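PDB 5NNP: N-terminal acetyltransferase-like protein from Chaetomium thermophilum, which is the TPR-repeat auxiliary subunit Naa15 of the NatA N-terminal acetyltransferase complex, where it probably serves as scaffold for the catalytic subunit Naa10. Local coordinates for residues 346-350 with 374-378; 378-382 with 395-399; 388-394 with 417-421; 411-415 with 430-434. Residue numbers count along the deposited sequence, not the author numbering.

Contact 1 of 4, residues 346-350 with 374-378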
loop_
_atom_site.group_PDB
_atom_site.type_symbol
_atom_site.label_atom_id
_atom_site.label_comp_id
_atom_site.label_asym_id
_atom_site.label_seq_id
_atom_site.Cartn_x
_atom_site.Cartn_y
_atom_site.Cartn_z
ATOM N N ALA A 346 -17.278 33.725 -3.979
ATOM C CA ALA A 346 -18.212 32.889 -4.721
ATOM C C ALA A 346 -19.548 33.607 -4.887
ATOM O O ALA A 346 -20.114 33.658 -5.976
ATOM C CB ALA A 346 -18.414 31.558 -4.023
ATOM N N GLU A 347 -20.050 34.151 -3.791
ATOM C CA GLU A 347 -21.284 34.906 -3.811
ATOM C C GLU A 347 -21.146 36.089 -4.765
ATOM O O GLU A 347 -22.084 36.449 -5.482
ATOM C CB GLU A 347 -21.634 35.380 -2.401
ATOM C CG GLU A 347 -23.099 35.715 -2.226
ATOM C CD GLU A 347 -23.958 34.480 -2.072
ATOM O OE1 GLU A 347 -23.543 33.574 -1.323
ATOM O OE2 GLU A 347 -25.041 34.414 -2.698
ATOM N N GLU A 348 -19.954 36.672 -4.774
ATOM C CA GLU A 348 -19.637 37.826 -5.602
ATOM C C GLU A 348 -19.677 37.458 -7.081
ATOM O O GLU A 348 -20.172 38.218 -7.910
ATOM C CB GLU A 348 -18.264 38.362 -5.220
ATOM C CG GLU A 348 -18.079 39.836 -5.362
ATOM C CD GLU A 348 -16.688 40.266 -4.916
ATOM O OE1 GLU A 348 -15.733 40.105 -5.708
ATOM O OE2 GLU A 348 -16.534 40.746 -3.769
ATOM N N TYR A 349 -19.139 36.286 -7.398
ATOM C CA TYR A 349 -19.106 35.777 -8.762
ATOM C C TYR A 349 -20.520 35.448 -9.252
ATOM O O TYR A 349 -20.903 35.792 -10.371
ATOM C CB TYR A 349 -18.203 34.544 -8.824
ATOM C CG TYR A 349 -18.236 33.803 -10.138
ATOM C CD1 TYR A 349 -19.237 32.874 -10.413
ATOM C CD2 TYR A 349 -17.259 34.022 -11.104
ATOM C CE1 TYR A 349 -19.271 32.207 -11.616
ATOM C CE2 TYR A 349 -17.283 33.350 -12.317
ATOM C CZ TYR A 349 -18.292 32.446 -12.563
ATOM O OH TYR A 349 -18.315 31.777 -13.760
ATOM N N LEU A 350 -21.274 34.765 -8.397
ATOM C CA LEU A 350 -22.687 34.475 -8.604
ATOM C C LEU A 350 -23.477 35.713 -9.015
ATOM O O LEU A 350 -24.288 35.692 -9.944
ATOM C CB LEU A 350 -23.275 33.915 -7.325
ATOM C CG LEU A 350 -24.484 33.021 -7.470
ATOM C CD1 LEU A 350 -24.085 31.813 -8.288
ATOM C CD2 LEU A 350 -24.922 32.603 -6.090
ATOM N N ALA A 374 -20.577 27.895 -9.128
ATOM C CA ALA A 374 -20.536 28.734 -7.932
ATOM C C ALA A 374 -21.589 28.303 -6.920
ATOM O O ALA A 374 -21.324 28.275 -5.726
ATOM C CB ALA A 374 -20.730 30.202 -8.296
ATOM N N LEU A 375 -22.790 27.981 -7.384
ATOM C CA LEU A 375 -23.838 27.557 -6.461
ATOM C C LEU A 375 -23.413 26.244 -5.807
ATOM O O LEU A 375 -23.612 26.033 -4.612
ATOM C CB LEU A 375 -25.192 27.409 -7.174
ATOM C CG LEU A 375 -25.900 28.687 -7.658
ATOM C CD1 LEU A 375 -27.113 28.328 -8.503
ATOM C CD2 LEU A 375 -26.328 29.589 -6.495
ATOM N N TYR A 376 -22.806 25.371 -6.600
ATOM C CA TYR A 376 -22.307 24.095 -6.099
ATOM C C TYR A 376 -21.163 24.270 -5.108
ATOM O O TYR A 376 -21.034 23.486 -4.161
ATOM C CB TYR A 376 -21.841 23.212 -7.254
ATOM C CG TYR A 376 -21.411 21.836 -6.818
ATOM C CD1 TYR A 376 -22.300 20.979 -6.190
ATOM C CD2 TYR A 376 -20.122 21.384 -7.048
ATOM C CE1 TYR A 376 -21.913 19.713 -5.797
ATOM C CE2 TYR A 376 -19.727 20.121 -6.653
ATOM C CZ TYR A 376 -20.627 19.292 -6.029
ATOM O OH TYR A 376 -20.240 18.035 -5.638
ATOM N N TYR A 377 -20.322 25.281 -5.336
ATOM C CA TYR A 377 -19.229 25.566 -4.409
ATOM C C TYR A 377 -19.814 25.994 -3.072
ATOM O O TYR A 377 -19.353 25.576 -2.001
ATOM C CB TYR A 377 -18.291 26.657 -4.934
ATOM C CG TYR A 377 -17.125 26.940 -4.001
ATOM C CD1 TYR A 377 -17.274 27.764 -2.880
ATOM C CD2 TYR A 377 -15.875 26.387 -4.236
ATOM C CE1 TYR A 377 -16.207 28.020 -2.031
ATOM C CE2 TYR A 377 -14.811 26.635 -3.400
ATOM C CZ TYR A 377 -14.979 27.448 -2.299
ATOM O OH TYR A 377 -13.900 27.688 -1.471
ATOM N N LEU A 378 -20.829 26.843 -3.142
ATOM C CA LEU A 378 -21.441 27.346 -1.933
ATOM C C LEU A 378 -22.160 26.219 -1.194
ATOM O O LEU A 378 -22.193 26.201 0.037
ATOM C CB LEU A 378 -22.391 28.490 -2.257
ATOM C CG LEU A 378 -21.676 29.802 -2.565
ATOM C CD1 LEU A 378 -22.581 30.754 -3.326
ATOM C CD2 LEU A 378 -21.175 30.431 -1.272
#

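Contact 2 of 4, residues 378-382 with 395-399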
loop_
_atom_site.group_PDB
_atom_site.type_symbol
_atom_site.label_atom_id
_atom_site.label_comp_id
_atom_site.label_asym_id
_atom_site.label_seq_id
_atom_site.Cartn_x
_atom_site.Cartn_y
_atom_site.Cartn_z
ATOM N N LEU A 378 -20.829 26.843 -3.142
ATOM C CA LEU A 378 -21.441 27.346 -1.933
ATOM C C LEU A 378 -22.160 26.219 -1.194
ATOM O O LEU A 378 -22.193 26.201 0.037
ATOM C CB LEU A 378 -22.391 28.490 -2.257
ATOM C CG LEU A 378 -21.676 29.802 -2.565
ATOM C CD1 LEU A 378 -22.581 30.754 -3.326
ATOM C CD2 LEU A 378 -21.175 30.431 -1.272
ATOM N N ALA A 379 -22.715 25.269 -1.944
ATOM C CA ALA A 379 -23.434 24.154 -1.338
ATOM C C ALA A 379 -22.472 23.356 -0.487
ATOM O O ALA A 379 -22.777 22.969 0.642
ATOM C CB ALA A 379 -24.054 23.277 -2.391
ATOM N N GLN A 380 -21.290 23.137 -1.039
ATOM C CA GLN A 380 -20.283 22.345 -0.370
ATOM C C GLN A 380 -19.639 23.101 0.778
ATOM O O GLN A 380 -19.339 22.512 1.813
ATOM C CB GLN A 380 -19.236 21.887 -1.379
ATOM C CG GLN A 380 -19.757 20.756 -2.214
ATOM C CD GLN A 380 -18.735 20.231 -3.155
ATOM O OE1 GLN A 380 -18.272 20.936 -4.058
ATOM N NE2 GLN A 380 -18.357 18.984 -2.956
ATOM N N HIS A 381 -19.436 24.400 0.590
ATOM C CA HIS A 381 -18.901 25.257 1.645
ATOM C C HIS A 381 -19.688 25.071 2.934
ATOM O O HIS A 381 -19.127 24.784 3.987
ATOM C CB HIS A 381 -18.942 26.728 1.213
ATOM C CG HIS A 381 -18.392 27.685 2.229
ATOM N ND1 HIS A 381 -17.088 28.139 2.199
ATOM C CD2 HIS A 381 -18.977 28.294 3.289
ATOM C CE1 HIS A 381 -16.892 28.975 3.201
ATOM N NE2 HIS A 381 -18.021 29.084 3.879
ATOM N N TYR A 382 -20.998 25.222 2.833
ATOM C CA TYR A 382 -21.853 25.194 3.998
ATOM C C TYR A 382 -22.220 23.781 4.426
ATOM O O TYR A 382 -22.913 23.585 5.420
ATOM C CB TYR A 382 -23.091 26.023 3.719
ATOM C CG TYR A 382 -22.751 27.481 3.660
ATOM C CD1 TYR A 382 -22.452 28.189 4.825
ATOM C CD2 TYR A 382 -22.701 28.150 2.454
ATOM C CE1 TYR A 382 -22.128 29.529 4.787
ATOM C CE2 TYR A 382 -22.379 29.487 2.403
ATOM C CZ TYR A 382 -22.091 30.173 3.572
ATOM O OH TYR A 382 -21.768 31.507 3.517
ATOM N N GLU A 395 -30.282 24.917 0.553
ATOM C CA GLU A 395 -30.797 25.936 -0.356
ATOM C C GLU A 395 -29.931 26.047 -1.598
ATOM O O GLU A 395 -30.452 26.068 -2.712
ATOM C CB GLU A 395 -30.875 27.301 0.321
ATOM C CG GLU A 395 -31.674 27.313 1.590
ATOM C CD GLU A 395 -31.443 28.580 2.391
ATOM O OE1 GLU A 395 -30.589 29.396 1.977
ATOM O OE2 GLU A 395 -32.112 28.756 3.432
ATOM N N TYR A 396 -28.614 26.125 -1.400
ATOM C CA TYR A 396 -27.683 26.287 -2.510
ATOM C C TYR A 396 -27.679 25.086 -3.454
ATOM O O TYR A 396 -27.610 25.255 -4.674
ATOM C CB TYR A 396 -26.264 26.533 -2.005
ATOM C CG TYR A 396 -26.004 27.939 -1.518
ATOM C CD1 TYR A 396 -26.061 29.020 -2.385
ATOM C CD2 TYR A 396 -25.677 28.181 -0.199
ATOM C CE1 TYR A 396 -25.811 30.312 -1.935
ATOM C CE2 TYR A 396 -25.433 29.455 0.255
ATOM C CZ TYR A 396 -25.498 30.516 -0.611
ATOM O OH TYR A 396 -25.240 31.782 -0.147
ATOM N N VAL A 397 -27.748 23.877 -2.905
ATOM C CA VAL A 397 -27.736 22.704 -3.765
ATOM C C VAL A 397 -29.038 22.614 -4.556
ATOM O O VAL A 397 -29.031 22.208 -5.716
ATOM C CB VAL A 397 -27.510 21.395 -2.979
ATOM C CG1 VAL A 397 -27.623 20.185 -3.882
ATOM C CG2 VAL A 397 -26.145 21.411 -2.327
ATOM N N GLU A 398 -30.146 22.995 -3.937
ATOM C CA GLU A 398 -31.434 22.981 -4.623
ATOM C C GLU A 398 -31.483 23.982 -5.783
ATOM O O GLU A 398 -32.086 23.702 -6.827
ATOM C CB GLU A 398 -32.585 23.273 -3.645
ATOM C CG GLU A 398 -33.029 22.077 -2.810
ATOM C CD GLU A 398 -33.512 20.894 -3.653
ATOM O OE1 GLU A 398 -33.698 19.805 -3.081
ATOM O OE2 GLU A 398 -33.717 21.043 -4.881
ATOM N N LYS A 399 -30.863 25.143 -5.599
ATOM C CA LYS A 399 -30.807 26.136 -6.658
ATOM C C LYS A 399 -29.951 25.624 -7.800
ATOM O O LYS A 399 -30.251 25.862 -8.966
ATOM C CB LYS A 399 -30.260 27.468 -6.142
ATOM C CG LYS A 399 -31.245 28.259 -5.294
ATOM C CD LYS A 399 -30.898 29.725 -5.284
ATOM C CE LYS A 399 -31.738 30.510 -4.286
ATOM N NZ LYS A 399 -31.170 30.422 -2.913
#

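Contact 3 of 4, residues 388-394 with 417-421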
loop_
_atom_site.group_PDB
_atom_site.type_symbol
_atom_site.label_atom_id
_atom_site.label_comp_id
_atom_site.label_asym_id
_atom_site.label_seq_id
_atom_site.Cartn_x
_atom_site.Cartn_y
_atom_site.Cartn_z
ATOM N N ARG A 388 -19.952 24.681 8.562
ATOM C CA ARG A 388 -21.240 24.029 8.357
ATOM C C ARG A 388 -22.439 24.914 8.656
ATOM O O ARG A 388 -22.520 25.568 9.705
ATOM C CB ARG A 388 -21.333 22.760 9.202
ATOM C CG ARG A 388 -22.593 21.948 8.956
ATOM C CD ARG A 388 -22.393 20.510 9.395
ATOM N NE ARG A 388 -21.473 19.806 8.507
ATOM C CZ ARG A 388 -20.913 18.637 8.792
ATOM N NH1 ARG A 388 -21.179 18.049 9.950
ATOM N NH2 ARG A 388 -20.087 18.057 7.926
ATOM N N ASP A 389 -23.362 24.918 7.702
ATOM C CA ASP A 389 -24.694 25.472 7.878
ATOM C C ASP A 389 -25.606 24.676 6.955
ATOM O O ASP A 389 -25.820 25.049 5.806
ATOM C CB ASP A 389 -24.722 26.966 7.556
ATOM C CG ASP A 389 -26.088 27.595 7.791
ATOM O OD1 ASP A 389 -27.111 26.883 7.694
ATOM O OD2 ASP A 389 -26.138 28.815 8.066
ATOM N N LEU A 390 -26.126 23.568 7.466
ATOM C CA LEU A 390 -26.789 22.587 6.625
ATOM C C LEU A 390 -28.038 23.146 5.956
ATOM O O LEU A 390 -28.424 22.701 4.874
ATOM C CB LEU A 390 -27.139 21.344 7.440
ATOM C CG LEU A 390 -25.929 20.633 8.041
ATOM C CD1 LEU A 390 -26.361 19.340 8.698
ATOM C CD2 LEU A 390 -24.872 20.371 6.977
ATOM N N THR A 391 -28.664 24.132 6.581
ATOM C CA THR A 391 -29.862 24.701 5.989
ATOM C C THR A 391 -29.510 25.477 4.725
ATOM O O THR A 391 -30.120 25.284 3.670
ATOM C CB THR A 391 -30.596 25.612 6.966
ATOM O OG1 THR A 391 -31.125 24.826 8.044
ATOM C CG2 THR A 391 -31.724 26.316 6.243
ATOM N N ARG A 392 -28.511 26.344 4.836
ATOM C CA ARG A 392 -28.051 27.121 3.698
ATOM C C ARG A 392 -27.467 26.222 2.625
ATOM O O ARG A 392 -27.583 26.506 1.425
ATOM C CB ARG A 392 -27.016 28.154 4.141
ATOM C CG ARG A 392 -27.570 29.163 5.113
ATOM C CD ARG A 392 -26.583 30.271 5.415
ATOM N NE ARG A 392 -26.090 30.919 4.211
ATOM C CZ ARG A 392 -25.217 31.919 4.224
ATOM N NH1 ARG A 392 -24.762 32.382 5.381
ATOM N NH2 ARG A 392 -24.804 32.459 3.088
ATOM N N ALA A 393 -26.829 25.140 3.050
ATOM C CA ALA A 393 -26.227 24.240 2.094
ATOM C C ALA A 393 -27.332 23.623 1.238
ATOM O O ALA A 393 -27.211 23.519 0.018
ATOM C CB ALA A 393 -25.399 23.158 2.804
ATOM N N LEU A 394 -28.419 23.234 1.892
ATOM C CA LEU A 394 -29.575 22.688 1.199
ATOM C C LEU A 394 -30.107 23.654 0.156
ATOM O O LEU A 394 -30.369 23.256 -0.982
ATOM C CB LEU A 394 -30.685 22.359 2.189
ATOM C CG LEU A 394 -31.103 20.894 2.242
ATOM C CD1 LEU A 394 -32.398 20.745 3.006
ATOM C CD2 LEU A 394 -31.206 20.301 0.847
ATOM N N ILE A 417 -25.692 16.116 2.612
ATOM C CA ILE A 417 -26.277 17.069 3.543
ATOM C C ILE A 417 -27.312 16.356 4.410
ATOM O O ILE A 417 -27.356 16.527 5.647
ATOM C CB ILE A 417 -26.905 18.258 2.786
ATOM C CG1 ILE A 417 -25.825 18.947 1.947
ATOM C CG2 ILE A 417 -27.543 19.251 3.738
ATOM C CD1 ILE A 417 -26.305 20.142 1.161
ATOM N N PHE A 418 -28.130 15.532 3.760
ATOM C CA PHE A 418 -29.088 14.701 4.483
ATOM C C PHE A 418 -28.366 13.839 5.495
ATOM O O PHE A 418 -28.742 13.808 6.665
ATOM C CB PHE A 418 -29.886 13.825 3.527
ATOM C CG PHE A 418 -30.871 14.586 2.703
ATOM C CD1 PHE A 418 -31.426 15.761 3.186
ATOM C CD2 PHE A 418 -31.240 14.135 1.446
ATOM C CE1 PHE A 418 -32.340 16.469 2.436
ATOM C CE2 PHE A 418 -32.146 14.839 0.687
ATOM C CZ PHE A 418 -32.701 16.009 1.182
ATOM N N LYS A 419 -27.333 13.137 5.034
ATOM C CA LYS A 419 -26.471 12.379 5.931
ATOM C C LYS A 419 -26.095 13.202 7.171
ATOM O O LYS A 419 -26.298 12.755 8.298
ATOM C CB LYS A 419 -25.200 11.917 5.212
ATOM C CG LYS A 419 -24.408 10.883 6.009
ATOM C CD LYS A 419 -23.017 10.666 5.466
ATOM C CE LYS A 419 -22.037 11.645 6.087
ATOM N NZ LYS A 419 -20.655 11.527 5.529
ATOM N N HIS A 420 -25.569 14.407 6.959
ATOM C CA HIS A 420 -25.168 15.257 8.077
ATOM C C HIS A 420 -26.359 15.694 8.913
ATOM O O HIS A 420 -26.228 15.899 10.120
ATOM C CB HIS A 420 -24.409 16.483 7.589
ATOM C CG HIS A 420 -23.080 16.166 6.984
ATOM N ND1 HIS A 420 -22.554 16.880 5.925
ATOM C CD2 HIS A 420 -22.163 15.221 7.289
ATOM C CE1 HIS A 420 -21.373 16.386 5.605
ATOM N NE2 HIS A 420 -21.112 15.375 6.415
ATOM N N GLN A 421 -27.523 15.840 8.283
ATOM C CA GLN A 421 -28.745 16.141 9.039
ATOM C C GLN A 421 -29.212 14.936 9.853
ATOM O O GLN A 421 -30.056 15.066 10.745
ATOM C CB GLN A 421 -29.858 16.613 8.105
ATOM C CG GLN A 421 -29.646 18.031 7.596
ATOM C CD GLN A 421 -30.700 18.465 6.593
ATOM O OE1 GLN A 421 -31.370 17.635 5.981
ATOM N NE2 GLN A 421 -30.847 19.773 6.417
#

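Contact 4 of 4, residues 411-415 with 430-434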
loop_
_atom_site.group_PDB
_atom_site.type_symbol
_atom_site.label_atom_id
_atom_site.label_comp_id
_atom_site.label_asym_id
_atom_site.label_seq_id
_atom_site.Cartn_x
_atom_site.Cartn_y
_atom_site.Cartn_z
ATOM N N HIS A 411 -26.650 16.113 -6.985
ATOM C CA HIS A 411 -27.463 15.239 -6.139
ATOM C C HIS A 411 -26.617 14.508 -5.088
ATOM O O HIS A 411 -27.097 14.223 -3.990
ATOM C CB HIS A 411 -28.240 14.230 -6.990
ATOM C CG HIS A 411 -29.287 14.856 -7.855
ATOM N ND1 HIS A 411 -30.560 15.129 -7.403
ATOM C CD2 HIS A 411 -29.244 15.282 -9.140
ATOM C CE1 HIS A 411 -31.260 15.689 -8.375
ATOM N NE2 HIS A 411 -30.485 15.791 -9.438
ATOM N N MET A 412 -25.364 14.221 -5.429
ATOM C CA MET A 412 -24.454 13.529 -4.526
ATOM C C MET A 412 -24.226 14.354 -3.272
ATOM O O MET A 412 -24.299 13.846 -2.155
ATOM C CB MET A 412 -23.124 13.251 -5.215
ATOM C CG MET A 412 -22.130 12.601 -4.315
ATOM S SD MET A 412 -20.584 12.125 -5.132
ATOM C CE MET A 412 -20.115 13.638 -5.965
ATOM N N THR A 413 -23.957 15.640 -3.471
ATOM C CA THR A 413 -23.762 16.568 -2.367
ATOM C C THR A 413 -25.036 16.702 -1.534
ATOM O O THR A 413 -24.983 16.787 -0.302
ATOM C CB THR A 413 -23.325 17.954 -2.878
ATOM O OG1 THR A 413 -21.945 17.905 -3.249
ATOM C CG2 THR A 413 -23.494 19.008 -1.795
ATOM N N LYS A 414 -26.179 16.720 -2.213
ATOM C CA LYS A 414 -27.459 16.828 -1.537
ATOM C C LYS A 414 -27.660 15.705 -0.531
ATOM O O LYS A 414 -28.002 15.946 0.633
ATOM C CB LYS A 414 -28.591 16.813 -2.550
ATOM C CG LYS A 414 -29.934 17.095 -1.931
ATOM C CD LYS A 414 -30.960 17.316 -2.985
ATOM C CE LYS A 414 -32.191 16.525 -2.675
ATOM N NZ LYS A 414 -33.316 17.062 -3.472
ATOM N N ALA A 415 -27.459 14.477 -1.001
ATOM C CA ALA A 415 -27.487 13.297 -0.142
ATOM C C ALA A 415 -26.571 13.440 1.076
ATOM O O ALA A 415 -26.908 12.984 2.168
ATOM C CB ALA A 415 -27.097 12.038 -0.953
ATOM N N THR A 430 -31.411 9.385 -1.975
ATOM C CA THR A 430 -30.908 10.446 -2.846
ATOM C C THR A 430 -29.603 10.072 -3.554
ATOM O O THR A 430 -29.402 10.398 -4.727
ATOM C CB THR A 430 -30.710 11.750 -2.057
ATOM O OG1 THR A 430 -31.992 12.251 -1.664
ATOM C CG2 THR A 430 -30.021 12.803 -2.902
ATOM N N MET A 431 -28.716 9.376 -2.856
ATOM C CA MET A 431 -27.465 8.966 -3.471
ATOM C C MET A 431 -27.743 7.956 -4.555
ATOM O O MET A 431 -27.083 7.950 -5.586
ATOM C CB MET A 431 -26.505 8.370 -2.454
ATOM C CG MET A 431 -25.082 8.238 -2.978
ATOM S SD MET A 431 -24.271 9.826 -3.269
ATOM C CE MET A 431 -23.886 10.345 -1.601
ATOM N N ASP A 432 -28.720 7.091 -4.321
ATOM C CA ASP A 432 -29.066 6.092 -5.316
ATOM C C ASP A 432 -29.663 6.778 -6.530
ATOM O O ASP A 432 -29.401 6.370 -7.657
ATOM C CB ASP A 432 -30.041 5.057 -4.764
ATOM C CG ASP A 432 -30.254 3.896 -5.720
ATOM O OD1 ASP A 432 -29.363 3.021 -5.804
ATOM O OD2 ASP A 432 -31.309 3.855 -6.392
ATOM N N TYR A 433 -30.457 7.824 -6.314
ATOM C CA TYR A 433 -30.981 8.568 -7.450
ATOM C C TYR A 433 -29.810 9.141 -8.246
ATOM O O TYR A 433 -29.784 9.042 -9.471
ATOM C CB TYR A 433 -31.944 9.682 -7.008
ATOM C CG TYR A 433 -32.442 10.539 -8.148
ATOM C CD1 TYR A 433 -33.418 10.077 -9.014
ATOM C CD2 TYR A 433 -31.913 11.795 -8.379
ATOM C CE1 TYR A 433 -33.872 10.844 -10.075
ATOM C CE2 TYR A 433 -32.359 12.577 -9.435
ATOM C CZ TYR A 433 -33.338 12.095 -10.277
ATOM O OH TYR A 433 -33.774 12.878 -11.329
ATOM N N ALA A 434 -28.834 9.711 -7.547
ATOM C CA ALA A 434 -27.646 10.245 -8.198
ATOM C C ALA A 434 -26.966 9.187 -9.067
ATOM O O ALA A 434 -26.525 9.467 -10.184
ATOM C CB ALA A 434 -26.672 10.786 -7.155
#

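Contact 1 of 4, residues 346-350 with 374-378
Two helices of the TPR-type alpha-solenoid pack antiparallel here: helix 336-352 lies against helix 369-381, which opens a predicted TPR repeat. The axes of the short segments approach to 9.4 Å at 154°, and the nearest CA atoms belong to Ala346 and Ala374, 5.7 Å apart. Three residues carry most of the interface. Leu350 reaches across the groove, with its CD1 3.7 Å from Ala374 CB and its CD2 4.1 Å from Leu378 CD1. Ala374, small enough to let the helices come close, also receives the ring of Tyr349, whose CD1 is 3.7 Å from Ala374 CB; the hydroxyl of that tyrosine hydrogen-bonds Asp319. Leu378 fills the other end, its CG 4.0 Å from Ala346 CB. At the margin, the acid of Glu347 passes over Leu378 and makes a weak hydrogen bond to Tyr396 of helix 390-403, so a third helix borders the seam. The tightest apolar touch is Leu350 CD2 against Leu375 CD2, at 3.4 Å.

Contact 2 of 4, residues 378-382 with 395-399
The backbones of 378-382 and 395-399 run in roughly opposite directions and come very close: the CA atoms of Ala379 and Tyr396 are 4.9 Å apart. Within the segments the helical pattern is kept by Tyr382 N to Leu378 O at 3.2 Å and by Lys399 N to Glu395 O at 3.1 Å. These are parts of the two helices, 369-381 and 390-403, that make the helical hairpin of the predicted TPR repeat, and an alanine at the nearest point suits so short a separation. Ala379 CA sits 3.8 Å from Tyr396 CB; its methyl also faces Val397, but there the model is too tight for any weight to be put on it. Tyr396 gives the most surface. Leu378 CB stands over its ring face, 3.6 Å from the centroid and 9° off the normal, a clear CH-pi contact, while Leu378 CD1 lies 3.5 Å from Tyr396 CE1. Tyr382 comes alongside with its plane only 10° away, yet the centroids are 5.8 Å apart, so the rings barely overlap and meet at CE2 of each, 3.7 Å apart. The hydroxyl of Tyr396 has weak hydrogen bonds to Glu347 and Arg392, and Arg392 makes a cation-pi contact with Tyr382. Between the two segments, then, the hairpin is held by van der Waals and CH-pi packing, with the hydroxyl of Tyr396 turned to Glu347 and Arg392 outside them.

Contact 3 of 4, residues 388-394 with 417-421
Arg388 lays its guanidinium flat on the imidazole of His420, centres 3.7 Å apart and planes at 25°. Asn383 steadies both partners, its carbonyl O bonding Arg388 NE and its OD1 bonding His420 ND1. Below this polar lid the contact turns apolar. Leu390 spreads between His420 and Gln421, with its CD1 3.6 Å from His420 CB and 3.7 Å from Gln421 CG. Ile417 fits among Leu390, Ala393 and Leu394; its CD1 is 3.6 Å from Ala393 CB and its CG2 4.2 Å from Leu394 CG. The helix carrying these leucines is started by Asp389 as N-cap, whose OD1 accepts from Arg392 N at 3.2 Å and, weakly, from Thr391 N. The short segments 390-394 and 417-421 run antiparallel at 157°, with their axes 10.3 Å apart. They join the second helix of the predicted TPR repeat, 390-403, to helix 408-421, while Phe418 continues onto Ala427 and Thr430 of helix 424-436, the hairpin partner of helix 408-421.

Contact 4 of 4, residues 411-415 with 430-434
His411 begins the segment by offering its ring face to the edge of Tyr433, an edge-to-face (T-shaped) pair with centroids 4.9 Å apart and planes at 71°. The imidazole is held in place by NE2, which hydrogen-bonds Pro405 O, and His411 CB also lies 3.8 Å from Ala434 CB. Met412 follows, its CG 3.7 Å from Met431 SD on a face that continues toward Tyr443 of helix 442-454. The aliphatic chain of Lys414 runs past Thr430, its CB 4.3 Å from Thr430 CG2, while its amine makes a salt bridge to Glu398. Ala415 closes the run, its CB 3.6 Å from Thr430 CG2 and 3.7 Å from Met431 CE. Alanines at both ends, Ala434 opposite His411 and Ala415 opposite Thr430, accompany an axis separation of just 8.2 Å at 168°, the close antiparallel hairpin of a TPR-like helix pair. Thr430 sends its hydroxyl to Lys426 O within its own helix and its methyl across, so methyl, thioether and ring contacts make this seam.

Along the chain, contact 1 brings helix 336-352 to helix 369-381, contact 2 pairs 369-381 with 390-403, contact 3 carries 390-403 onto 408-421, and contact 4 pairs 408-421 with 424-436. Each contact thus shares a helix with the next. Centres of contacts 1 and 2 lie about 9 Å apart, those of 2 and 3 about 8 Å, and those of 3 and 4 about 13 Å; contacts 1 and 4 are about 20 Å apart. Cross-links tie in helix 408-421: Tyr376 bonds Thr413, and Glu398 bridges to Lys414. Inside the 369-403 hairpin, the backbones of Tyr382 and Asp389 bond across the turn. Together the contacts form a continuous piece of TPR-type superhelix, consistent with a scaffold subunit.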